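PDB 3V46: cell division control protein 73 from Saccharomyces cerevisiae, which serves as a subunit of the PAF1 complex in transcription initiation, elongation and transcription-coupled histone modification, represented here by its Ras-like C-terminal domain. Local coordinates for residues 118-123 / 137-142; 20-25 / 92-97. One frame throughout, in Å; residues are numbered along the deposited sequence.

Contact 1: residues 118-123 / 137-142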
loop_
_atom_site.group_PDB
_atom_site.type_symbol
_atom_site.label_atom_id
_atom_site.label_comp_id
_atom_site.label_asym_id
_atom_site.label_seq_id
_atom_site.Cartn_x
_atom_site.Cartn_y
_atom_site.Cartn_z
ATOM N N TYR A 118 -3.338 -5.125 0.635
ATOM C CA TYR A 118 -4.524 -4.310 0.392
ATOM C C TYR A 118 -4.896 -4.395 -1.076
ATOM O O TYR A 118 -4.023 -4.506 -1.941
ATOM C CB TYR A 118 -4.265 -2.834 0.729
ATOM C CG TYR A 118 -3.992 -2.571 2.186
ATOM C CD1 TYR A 118 -2.698 -2.606 2.684
ATOM C CD2 TYR A 118 -5.023 -2.299 3.067
ATOM C CE1 TYR A 118 -2.436 -2.368 3.997
ATOM C CE2 TYR A 118 -4.765 -2.055 4.408
ATOM C CZ TYR A 118 -3.465 -2.090 4.857
ATOM O OH TYR A 118 -3.185 -1.860 6.183
ATOM N N TYR A 119 -6.196 -4.353 -1.346
ATOM C CA TYR A 119 -6.709 -4.257 -2.697
ATOM C C TYR A 119 -7.757 -3.141 -2.718
ATOM O O TYR A 119 -8.836 -3.282 -2.159
ATOM C CB TYR A 119 -7.336 -5.578 -3.163
ATOM C CG TYR A 119 -7.913 -5.495 -4.555
ATOM C CD1 TYR A 119 -7.089 -5.537 -5.673
ATOM C CD2 TYR A 119 -9.281 -5.381 -4.756
ATOM C CE1 TYR A 119 -7.600 -5.456 -6.946
ATOM C CE2 TYR A 119 -9.808 -5.310 -6.030
ATOM C CZ TYR A 119 -8.963 -5.343 -7.120
ATOM O OH TYR A 119 -9.477 -5.282 -8.390
ATOM N N PHE A 120 -7.424 -2.028 -3.354
ATOM C CA PHE A 120 -8.329 -0.890 -3.456
ATOM C C PHE A 120 -9.069 -0.936 -4.785
ATOM O O PHE A 120 -8.483 -1.242 -5.833
ATOM C CB PHE A 120 -7.550 0.435 -3.368
ATOM C CG PHE A 120 -7.144 0.821 -1.972
ATOM C CD1 PHE A 120 -6.022 0.262 -1.379
ATOM C CD2 PHE A 120 -7.874 1.762 -1.264
ATOM C CE1 PHE A 120 -5.645 0.635 -0.101
ATOM C CE2 PHE A 120 -7.495 2.144 0.007
ATOM C CZ PHE A 120 -6.388 1.573 0.592
ATOM N N HIS A 121 -10.361 -0.633 -4.742
ATOM C CA HIS A 121 -11.161 -0.598 -5.954
ATOM C C HIS A 121 -12.367 0.314 -5.768
ATOM O O HIS A 121 -12.688 0.724 -4.651
ATOM C CB HIS A 121 -11.626 -2.005 -6.326
ATOM C CG HIS A 121 -12.576 -2.597 -5.339
ATOM N ND1 HIS A 121 -13.933 -2.689 -5.575
ATOM C CD2 HIS A 121 -12.372 -3.117 -4.106
ATOM C CE1 HIS A 121 -14.520 -3.242 -4.529
ATOM N NE2 HIS A 121 -13.597 -3.509 -3.624
ATOM N N PHE A 122 -13.011 0.661 -6.868
ATOM C CA PHE A 122 -14.189 1.508 -6.796
ATOM C C PHE A 122 -15.414 0.702 -6.438
ATOM O O PHE A 122 -15.600 -0.421 -6.918
ATOM C CB PHE A 122 -14.430 2.230 -8.116
ATOM C CG PHE A 122 -13.481 3.364 -8.365
ATOM C CD1 PHE A 122 -13.279 4.335 -7.400
ATOM C CD2 PHE A 122 -12.796 3.459 -9.558
ATOM C CE1 PHE A 122 -12.409 5.383 -7.622
ATOM C CE2 PHE A 122 -11.920 4.506 -9.789
ATOM C CZ PHE A 122 -11.726 5.466 -8.820
ATOM N N ALA A 123 -16.248 1.294 -5.594
ATOM C CA ALA A 123 -17.553 0.749 -5.284
ATOM C C ALA A 123 -18.283 0.499 -6.596
ATOM O O ALA A 123 -18.336 1.377 -7.458
ATOM C CB ALA A 123 -18.320 1.727 -4.433
ATOM N N GLU A 137 -6.862 -7.123 2.411
ATOM C CA GLU A 137 -7.989 -6.314 2.805
ATOM C C GLU A 137 -8.498 -5.565 1.582
ATOM O O GLU A 137 -7.736 -4.873 0.926
ATOM C CB GLU A 137 -7.561 -5.349 3.905
ATOM C CG GLU A 137 -8.647 -4.448 4.398
ATOM C CD GLU A 137 -8.299 -3.797 5.717
ATOM O OE1 GLU A 137 -8.860 -2.731 5.992
ATOM O OE2 GLU A 137 -7.469 -4.338 6.477
ATOM N N LYS A 138 -9.774 -5.743 1.255
ATOM C CA LYS A 138 -10.387 -5.058 0.129
ATOM C C LYS A 138 -11.013 -3.762 0.623
ATOM O O LYS A 138 -11.841 -3.770 1.542
ATOM C CB LYS A 138 -11.467 -5.933 -0.516
ATOM C CG LYS A 138 -10.956 -7.203 -1.193
ATOM C CD LYS A 138 -10.732 -8.351 -0.218
ATOM C CE LYS A 138 -10.142 -9.559 -0.937
ATOM N NZ LYS A 138 -9.740 -10.651 -0.024
ATOM N N VAL A 139 -10.644 -2.649 -0.007
ATOM C CA VAL A 139 -11.083 -1.333 0.425
ATOM C C VAL A 139 -11.742 -0.604 -0.745
ATOM O O VAL A 139 -11.152 -0.484 -1.822
ATOM C CB VAL A 139 -9.887 -0.513 0.949
ATOM C CG1 VAL A 139 -10.348 0.847 1.443
ATOM C CG2 VAL A 139 -9.172 -1.273 2.055
ATOM N N GLU A 140 -12.968 -0.126 -0.530
ATOM C CA GLU A 140 -13.735 0.546 -1.576
ATOM C C GLU A 140 -13.657 2.064 -1.471
ATOM O O GLU A 140 -13.671 2.629 -0.374
ATOM C CB GLU A 140 -15.207 0.110 -1.532
ATOM C CG GLU A 140 -15.438 -1.291 -2.072
ATOM C CD GLU A 140 -16.906 -1.707 -2.085
ATOM O OE1 GLU A 140 -17.169 -2.914 -2.250
ATOM O OE2 GLU A 140 -17.787 -0.839 -1.938
ATOM N N LEU A 141 -13.557 2.707 -2.628
ATOM C CA LEU A 141 -13.686 4.156 -2.748
ATOM C C LEU A 141 -14.852 4.451 -3.683
ATOM O O LEU A 141 -15.083 3.706 -4.639
ATOM C CB LEU A 141 -12.409 4.779 -3.329
ATOM C CG LEU A 141 -11.139 4.654 -2.504
ATOM C CD1 LEU A 141 -9.975 5.248 -3.278
ATOM C CD2 LEU A 141 -11.305 5.344 -1.166
ATOM N N ASP A 142 -15.589 5.526 -3.413
ATOM C CA ASP A 142 -16.651 5.964 -4.316
ATOM C C ASP A 142 -16.015 6.521 -5.585
ATOM O O ASP A 142 -15.024 7.232 -5.526
ATOM C CB ASP A 142 -17.507 7.060 -3.674
ATOM C CG ASP A 142 -18.451 6.540 -2.596
ATOM O OD1 ASP A 142 -18.773 5.329 -2.575
ATOM O OD2 ASP A 142 -18.901 7.375 -1.777
#

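Contact 2: residues 20-25 / 92-97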
loop_
_atom_site.group_PDB
_atom_site.type_symbol
_atom_site.label_atom_id
_atom_site.label_comp_id
_atom_site.label_asym_id
_atom_site.label_seq_id
_atom_site.Cartn_x
_atom_site.Cartn_y
_atom_site.Cartn_z
ATOM N N PRO A 20 3.222 -1.192 -6.752
ATOM C CA PRO A 20 3.333 -1.191 -8.211
ATOM C C PRO A 20 1.965 -0.891 -8.811
ATOM O O PRO A 20 0.952 -1.006 -8.117
ATOM C CB PRO A 20 3.726 -2.620 -8.525
ATOM C CG PRO A 20 3.017 -3.412 -7.475
ATOM C CD PRO A 20 3.168 -2.556 -6.211
ATOM N N SER A 21 1.924 -0.496 -10.069
ATOM C CA SER A 21 0.648 -0.154 -10.665
ATOM C C SER A 21 0.379 -0.931 -11.939
ATOM O O SER A 21 1.299 -1.382 -12.618
ATOM C CB SER A 21 0.561 1.355 -10.956
ATOM O OG SER A 21 1.508 1.778 -11.929
ATOM N N ALA A 22 -0.903 -1.111 -12.224
ATOM C CA ALA A 22 -1.371 -1.563 -13.519
ATOM C C ALA A 22 -2.288 -0.477 -14.088
ATOM O O ALA A 22 -2.562 0.524 -13.425
ATOM C CB ALA A 22 -2.100 -2.898 -13.394
ATOM N N ALA A 23 -2.755 -0.650 -15.316
ATOM C CA ALA A 23 -3.545 0.392 -15.936
ATOM C C ALA A 23 -4.777 0.681 -15.102
ATOM O O ALA A 23 -5.216 1.822 -15.012
ATOM C CB ALA A 23 -3.946 -0.017 -17.362
ATOM N N SER A 24 -5.302 -0.363 -14.464
ATOM C CA SER A 24 -6.549 -0.283 -13.711
ATOM C C SER A 24 -6.380 0.286 -12.302
ATOM O O SER A 24 -7.364 0.539 -11.611
ATOM C CB SER A 24 -7.152 -1.679 -13.594
ATOM O OG SER A 24 -6.228 -2.556 -12.965
ATOM N N SER A 25 -5.142 0.498 -11.879
ATOM C CA SER A 25 -4.877 0.904 -10.499
ATOM C C SER A 25 -5.531 2.223 -10.163
ATOM O O SER A 25 -5.395 3.188 -10.905
ATOM C CB SER A 25 -3.380 1.030 -10.260
ATOM O OG SER A 25 -2.770 -0.248 -10.262
ATOM N N PHE A 92 0.234 -3.022 -1.740
ATOM C CA PHE A 92 -0.970 -2.744 -2.494
ATOM C C PHE A 92 -0.946 -3.618 -3.729
ATOM O O PHE A 92 0.065 -3.673 -4.434
ATOM C CB PHE A 92 -1.035 -1.273 -2.912
ATOM C CG PHE A 92 -1.326 -0.317 -1.789
ATOM C CD1 PHE A 92 -0.756 -0.477 -0.543
ATOM C CD2 PHE A 92 -2.158 0.754 -1.986
ATOM C CE1 PHE A 92 -1.026 0.423 0.484
ATOM C CE2 PHE A 92 -2.420 1.653 -0.965
ATOM C CZ PHE A 92 -1.847 1.495 0.257
ATOM N N THR A 93 -2.064 -4.281 -4.016
ATOM C CA THR A 93 -2.112 -5.226 -5.122
ATOM C C THR A 93 -2.905 -4.710 -6.313
ATOM O O THR A 93 -3.904 -4.003 -6.168
ATOM C CB THR A 93 -2.736 -6.562 -4.687
ATOM O OG1 THR A 93 -4.067 -6.329 -4.213
ATOM C CG2 THR A 93 -1.927 -7.202 -3.593
ATOM N N THR A 94 -2.438 -5.092 -7.494
ATOM C CA THR A 94 -3.037 -4.680 -8.751
ATOM C C THR A 94 -4.130 -5.640 -9.138
ATOM O O THR A 94 -5.011 -5.303 -9.912
ATOM C CB THR A 94 -2.005 -4.715 -9.893
ATOM O OG1 THR A 94 -1.515 -6.052 -10.042
ATOM C CG2 THR A 94 -0.846 -3.776 -9.597
ATOM N N GLY A 95 -4.043 -6.855 -8.612
ATOM C CA GLY A 95 -4.936 -7.921 -9.022
ATOM C C GLY A 95 -4.302 -8.901 -9.994
ATOM O O GLY A 95 -4.935 -9.877 -10.362
ATOM N N HIS A 96 -3.069 -8.649 -10.425
ATOM C CA HIS A 96 -2.357 -9.591 -11.297
ATOM C C HIS A 96 -1.448 -10.462 -10.451
ATOM O O HIS A 96 -0.648 -9.945 -9.679
ATOM C CB HIS A 96 -1.505 -8.855 -12.320
ATOM C CG HIS A 96 -2.299 -8.028 -13.278
ATOM N ND1 HIS A 96 -1.926 -6.752 -13.638
ATOM C CD2 HIS A 96 -3.440 -8.295 -13.958
ATOM C CE1 HIS A 96 -2.805 -6.266 -14.498
ATOM N NE2 HIS A 96 -3.736 -7.178 -14.700
ATOM N N THR A 97 -1.545 -11.781 -10.606
ATOM C CA THR A 97 -0.723 -12.669 -9.800
ATOM C C THR A 97 0.755 -12.528 -10.169
ATOM O O THR A 97 1.628 -12.769 -9.339
ATOM C CB THR A 97 -1.166 -14.136 -9.918
ATOM O OG1 THR A 97 -2.581 -14.231 -9.692
ATOM C CG2 THR A 97 -0.437 -14.991 -8.889
HETATM O O HOH W 1 -5.970 -2.699 -10.460
#

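Contact 1: residues 118-123 / 137-142
V139 packs against one face of the F120 ring, on the side of the sheet these two share with Y118, E137, F122 and L141. V139 CB lies over that face, offset toward the rim, in a CH-pi contact. V139 CG1 is anti to the backbone N (chi1 -178°) and rests against F120 CE2 at 3.4 Å. V139 CG2 lies near the plane of the Y118 ring at its edge, 4.4 Å from Y118 CD2, a loose contact. Y118 lies alongside E137 and points the same way. F122 turns an edge to the next strand, with L141 O in the plane of the ring, 3.4 Å from F122 CD1. On the other side of the sheet, E140 CG lies 3.3 Å from both H121 CE1 and H121 NE2, oblique to the ring. The backbones form a parallel sheet pair. Five N-H...O bonds run from Y119 N to E137 O (2.8 Å) at one end to A123 N to L141 O (2.8 Å) at the other. These strands belong to the beta-alpha-beta unit 116-122, 129-133, 136-141 at one edge of the Ras-like sheet. The chemistry is thus split. Backbone bonds set the register. V139, L141 and F120 pack on V152 and F156 of helix 149-166. Polar ends find partners beyond the pair: E137 with Y155 and K116, K138 with W134 O, the Y118 hydroxyl with S159.

Contact 2: residues 20-25 / 92-97
T94 points its side chain at A22 and the backbone beside it. T94 CB lies 3.9 Å from A22 CB. From there the methyl CG2, anti to the carbonyl carbon, abuts the backbone of 20-25. T94 CG2 meets P20 O at 3.6 Å and A22 N at 3.7 Å, with S25 OG a little farther off. The other branch, OG1, stands between the backbone N and the carbonyl carbon (chi1 61°). There T94 OG1 accepts a nearly straight bond from H96 N at 3.1 Å. This is an ST turn, and it helps to hold the T94 rotamer while the methyl faces the 20-25 loop. H96, which closes the turn, brings H96 CE1 to A22 CB at 3.6 Å, so A22 CB touches both T94 and H96. A22 to S25 form a type I turn, and S25 OG accepts from A22 N at 2.8 Å. A water links the loops by donating to T94 O, and it lies 2.5 Å from S24 OG. At the base P20 CD packs on F92 O, while Q99 bonds to F92 O and T94 N. The loops follow strands 16-18 and 88-92, neighbours in the parallel part of the sheet. In Ras-like folds the loop after the first strand is the place of the P-loop. Here that loop carries the A22-S25 type I turn, in keeping with a Ras-like domain that does not bind GTP.

Contact 1 is the more buried of the two and joins neighbouring strands at one edge of the sheet. Contact 2 lies at the surface, where two loops leave the sheet. They share no segment, but strand 88-92 runs beside strand 116-122 and brings them together. Y118 O is probably hydrogen-bonded to T93 N at 2.9 Å. The rings of F120 and F92 meet with planes about 15° apart, and Y119 packs on T93. The centres of the two contacts lie about 12 Å apart. Regular backbone bonding and aromatic packing hold contact 1. Contact 2 relies on small side chains, a bridging water and bonds made within each loop.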